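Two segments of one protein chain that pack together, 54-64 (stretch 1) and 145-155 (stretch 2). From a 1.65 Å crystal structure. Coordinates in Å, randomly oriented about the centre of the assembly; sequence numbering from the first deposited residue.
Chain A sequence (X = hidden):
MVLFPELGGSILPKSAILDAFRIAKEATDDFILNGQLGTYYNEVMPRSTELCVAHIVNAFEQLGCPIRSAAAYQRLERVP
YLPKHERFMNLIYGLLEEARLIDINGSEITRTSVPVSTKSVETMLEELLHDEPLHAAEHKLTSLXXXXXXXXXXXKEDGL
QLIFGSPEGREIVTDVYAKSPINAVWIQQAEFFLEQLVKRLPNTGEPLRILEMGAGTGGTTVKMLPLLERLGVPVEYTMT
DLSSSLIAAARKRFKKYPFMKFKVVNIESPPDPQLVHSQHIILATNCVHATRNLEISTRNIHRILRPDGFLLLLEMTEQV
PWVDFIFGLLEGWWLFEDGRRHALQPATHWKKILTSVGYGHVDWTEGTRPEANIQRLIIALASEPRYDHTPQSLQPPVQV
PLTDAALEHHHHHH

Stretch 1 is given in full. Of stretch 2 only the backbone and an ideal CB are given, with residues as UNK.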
# COMPACT_ATOMS: atom_id res chain seq x y z
N ALA A 54 -8.94 13.37 -15.99
CA ALA A 54 -10.24 13.60 -16.61
C ALA A 54 -11.34 13.67 -15.57
O ALA A 54 -12.23 14.52 -15.65
CB ALA A 54 -10.55 12.50 -17.62
N HIS A 55 -11.29 12.80 -14.57
CA HIS A 55 -12.26 12.85 -13.48
C HIS A 55 -12.15 14.16 -12.71
O HIS A 55 -13.16 14.74 -12.30
CB HIS A 55 -12.04 11.70 -12.52
CG HIS A 55 -12.62 10.40 -12.96
ND1 HIS A 55 -13.95 10.22 -13.23
CD2 HIS A 55 -12.04 9.18 -13.11
CE1 HIS A 55 -14.18 8.95 -13.53
NE2 HIS A 55 -13.03 8.30 -13.46
N ILE A 56 -10.93 14.66 -12.54
CA ILE A 56 -10.74 15.92 -11.83
C ILE A 56 -11.34 17.07 -12.62
O ILE A 56 -12.06 17.92 -12.08
CB ILE A 56 -9.24 16.14 -11.56
CG1 ILE A 56 -8.74 15.15 -10.53
CG2 ILE A 56 -9.00 17.57 -11.07
CD1 ILE A 56 -7.27 14.96 -10.57
N VAL A 57 -11.08 17.09 -13.93
CA VAL A 57 -11.61 18.14 -14.78
C VAL A 57 -13.14 18.15 -14.71
O VAL A 57 -13.77 19.21 -14.54
CB VAL A 57 -11.13 17.97 -16.23
CG1 VAL A 57 -11.92 18.89 -17.13
CG2 VAL A 57 -9.66 18.30 -16.35
N ASN A 58 -13.75 16.97 -14.78
CA ASN A 58 -15.19 16.86 -14.66
C ASN A 58 -15.70 17.40 -13.32
O ASN A 58 -16.73 18.07 -13.28
CB ASN A 58 -15.63 15.41 -14.85
CG ASN A 58 -15.56 14.97 -16.27
OD1 ASN A 58 -15.48 15.79 -17.20
ND2 ASN A 58 -15.61 13.65 -16.48
N ALA A 59 -15.01 17.07 -12.22
CA ALA A 59 -15.43 17.56 -10.91
C ALA A 59 -15.32 19.08 -10.83
O ALA A 59 -16.18 19.76 -10.26
CB ALA A 59 -14.58 16.87 -9.83
N PHE A 60 -14.24 19.63 -11.38
CA PHE A 60 -14.03 21.06 -11.37
C PHE A 60 -15.14 21.79 -12.12
O PHE A 60 -15.69 22.80 -11.63
CB PHE A 60 -12.66 21.33 -11.99
CG PHE A 60 -11.54 21.31 -11.01
CD1 PHE A 60 -11.54 20.40 -9.95
CD2 PHE A 60 -10.50 22.20 -11.12
CE1 PHE A 60 -10.53 20.40 -9.03
CE2 PHE A 60 -9.47 22.18 -10.19
CZ PHE A 60 -9.48 21.30 -9.16
N GLU A 61 -15.51 21.28 -13.28
CA GLU A 61 -16.62 21.84 -14.05
C GLU A 61 -17.90 21.83 -13.21
O GLU A 61 -18.64 22.84 -13.12
CB GLU A 61 -16.75 21.01 -15.35
CG GLU A 61 -17.34 21.68 -16.60
CD GLU A 61 -16.66 22.98 -17.00
OE1 GLU A 61 -17.24 24.05 -16.73
OE2 GLU A 61 -15.55 22.95 -17.58
N GLN A 62 -18.17 20.69 -12.57
CA GLN A 62 -19.33 20.55 -11.69
C GLN A 62 -19.29 21.55 -10.54
O GLN A 62 -20.35 22.04 -10.11
CB GLN A 62 -19.38 19.12 -11.15
CG GLN A 62 -19.71 18.12 -12.25
CD GLN A 62 -19.43 16.68 -11.83
OE1 GLN A 62 -19.02 16.41 -10.69
NE2 GLN A 62 -19.67 15.76 -12.73
N LEU A 63 -18.10 21.90 -10.06
CA LEU A 63 -17.96 22.84 -8.96
C LEU A 63 -17.80 24.28 -9.43
O LEU A 63 -17.42 25.14 -8.63
CB LEU A 63 -16.76 22.42 -8.09
CG LEU A 63 -17.01 21.09 -7.37
CD1 LEU A 63 -15.75 20.54 -6.72
CD2 LEU A 63 -18.12 21.27 -6.30
N GLY A 64 -18.07 24.56 -10.70
CA GLY A 64 -18.10 25.93 -11.18
C GLY A 64 -16.80 26.47 -11.71
O GLY A 64 -16.69 27.68 -11.92
N UNK A 145 -14.60 6.20 -7.02
CA UNK A 145 -14.55 7.47 -6.31
C UNK A 145 -14.45 8.63 -7.28
O UNK A 145 -15.04 9.69 -7.05
CB UNK A 145 -13.37 7.49 -5.34
N UNK A 146 -13.72 8.43 -8.38
CA UNK A 146 -13.46 9.52 -9.33
C UNK A 146 -14.72 10.12 -9.92
O UNK A 146 -14.79 11.33 -10.13
CB UNK A 146 -12.57 9.02 -10.47
N UNK A 147 -15.72 9.28 -10.23
CA UNK A 147 -16.98 9.76 -10.78
C UNK A 147 -17.79 10.52 -9.75
O UNK A 147 -18.73 11.22 -10.12
CB UNK A 147 -17.80 8.59 -11.33
N UNK A 148 -17.48 10.38 -8.46
CA UNK A 148 -18.16 11.11 -7.40
C UNK A 148 -17.22 12.09 -6.71
O UNK A 148 -17.39 12.41 -5.53
CB UNK A 148 -18.75 10.14 -6.38
N UNK A 149 -16.23 12.59 -7.44
CA UNK A 149 -15.14 13.33 -6.82
C UNK A 149 -15.60 14.67 -6.28
O UNK A 149 -15.23 15.06 -5.17
CB UNK A 149 -14.00 13.54 -7.82
N UNK A 150 -16.41 15.41 -7.04
CA UNK A 150 -16.93 16.67 -6.54
C UNK A 150 -17.78 16.44 -5.30
O UNK A 150 -17.66 17.17 -4.29
CB UNK A 150 -17.74 17.38 -7.62
N UNK A 151 -18.64 15.42 -5.33
CA UNK A 151 -19.45 15.13 -4.14
C UNK A 151 -18.58 14.80 -2.93
O UNK A 151 -18.90 15.21 -1.81
CB UNK A 151 -20.41 13.97 -4.42
N UNK A 152 -17.48 14.04 -3.13
CA UNK A 152 -16.61 13.68 -2.00
C UNK A 152 -15.89 14.89 -1.43
O UNK A 152 -15.88 15.10 -0.22
CB UNK A 152 -15.58 12.63 -2.43
N UNK A 153 -15.26 15.71 -2.28
CA UNK A 153 -14.45 16.76 -1.69
C UNK A 153 -15.30 17.83 -1.03
O UNK A 153 -14.79 18.54 -0.17
CB UNK A 153 -13.55 17.39 -2.75
N UNK A 154 -16.59 17.95 -1.39
CA UNK A 154 -17.48 18.91 -0.71
C UNK A 154 -18.24 18.30 0.46
O UNK A 154 -18.87 19.05 1.22
CB UNK A 154 -18.48 19.49 -1.71
N UNK A 155 -18.17 16.99 0.68
CA UNK A 155 -18.83 16.36 1.79
C UNK A 155 -20.18 15.75 1.48
O UNK A 155 -20.78 15.16 2.38
CB UNK A 155 -18.99 17.38 2.91

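Position 145 has its CA-to-CB bond sideways to stretch 1 and nothing of that stretch within 5.5 Å of the ideal CB, so the contact leaves the choice wide; it is Thr-145.

At 146 the ideal CB points toward stretch 1 and would lie 2.7 Å from CD2 of His-55, a clash, although phi/psi of -60/-39 would suit any residue. Steric room thus calls for glycine, and Gly-146 is found. Its CA sits 3.9 Å from the centroid of the His-55 ring and 14° off the ring normal, a CH-pi contact over the face. Water 1 donates to both His-55 O (2.6 Å) and Gly-146 O (2.8 Å), joining two acceptors that could not bond each other.

Position 147 points away, its ideal CB 4.3 Å from His-55 CE1; many small or polar residues would serve. It is Ser-147, whose backbone O accepts from water 3 (2.8 Å), which in turn accepts from Gln-62 NE2 (2.9 Å).

Position 148 also points away, with no stretch 1 atom near its CB. Stretch 1 sets no limit here; the position right before a helix often takes a small polar residue, but a long polar one fits the open space too. It is Lys-148, whose NZ makes a weak hydrogen bond to Ser-147 OG (3.4 Å).

The CB at 149 points toward stretch 1, 3.9 Å from Ala-59 CB. The small alanine favours an apolar partner, whether aliphatic or aromatic. Phe-149, with chi1 at -168° (t), brings CD2 to 3.7 Å from Ala-59 CB, which lies at the ring edge.

At 150 the CA approaches that of Ala-59 to 4.7 Å, and the ideal CB is already 3.5 Å from Gln-62 OE1 and 3.8 Å from Leu-63 CG. A small residue is indicated: alanine, glycine or serine. Ala-150 packs its CB 3.9 Å from Ala-59 CB, while its N donates to water 2 (2.9 Å), which donates to Gln-62 OE1 (2.6 Å).

Positions 151 and 152 have no stretch 1 atom near their CBs, leaving identity open; they are Asp-151 and Cys-152.

Position 153 points toward stretch 1, but with 5.5 Å clear around its ideal CB a longer apolar chain is needed to reach Leu-63. Ile-153 does so, CD1 to Leu-63 CD1 at 3.6 Å.

At 154 the CB lies 4.9 Å from Leu-63 CD2, suiting aliphatic or mixed side chains. Thr-154 places CG2 3.7 Å from that atom, and its OG1 donates to Ala-150 O (2.9 Å).

At 155, phi/psi of 97/-5 would jam a CB against the preceding carbonyl; Gly-155 closes the helix in a Schellman motif.

Stretch 2, residues 145-155: TGSKFADCITG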
# COMPACT_ATOMS: atom_id res chain seq x y z
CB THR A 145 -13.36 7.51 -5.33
OG1 THR A 145 -12.14 7.30 -6.05
CG2 THR A 145 -13.49 6.45 -4.26
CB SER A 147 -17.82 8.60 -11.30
OG SER A 147 -18.23 7.78 -10.22
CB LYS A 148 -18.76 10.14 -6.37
CG LYS A 148 -19.62 9.02 -6.94
CD LYS A 148 -21.08 9.37 -7.11
CE LYS A 148 -21.87 8.15 -7.57
NZ LYS A 148 -21.39 7.58 -8.88
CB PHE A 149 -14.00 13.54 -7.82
CG PHE A 149 -12.74 14.03 -7.19
CD1 PHE A 149 -11.96 13.16 -6.44
CD2 PHE A 149 -12.31 15.33 -7.34
CE1 PHE A 149 -10.81 13.59 -5.84
CE2 PHE A 149 -11.15 15.77 -6.73
CZ PHE A 149 -10.38 14.87 -6.00
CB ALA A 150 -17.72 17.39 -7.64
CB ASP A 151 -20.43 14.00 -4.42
CG ASP A 151 -21.62 14.46 -5.22
OD1 ASP A 151 -21.67 15.68 -5.51
OD2 ASP A 151 -22.49 13.63 -5.54
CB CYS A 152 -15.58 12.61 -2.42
SG CYS A 152 -16.28 11.00 -2.64
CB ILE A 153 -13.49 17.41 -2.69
CG1 ILE A 153 -14.19 18.08 -3.84
CG2 ILE A 153 -12.49 16.31 -3.27
CD1 ILE A 153 -13.23 18.76 -4.83
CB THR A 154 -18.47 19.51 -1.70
OG1 THR A 154 -19.29 18.49 -2.29
CG2 THR A 154 -17.73 20.24 -2.75
O HOH W 1 -15.38 13.59 -11.62
O HOH W 2 -17.34 14.64 -9.73
O HOH W 3 -19.29 12.89 -12.35
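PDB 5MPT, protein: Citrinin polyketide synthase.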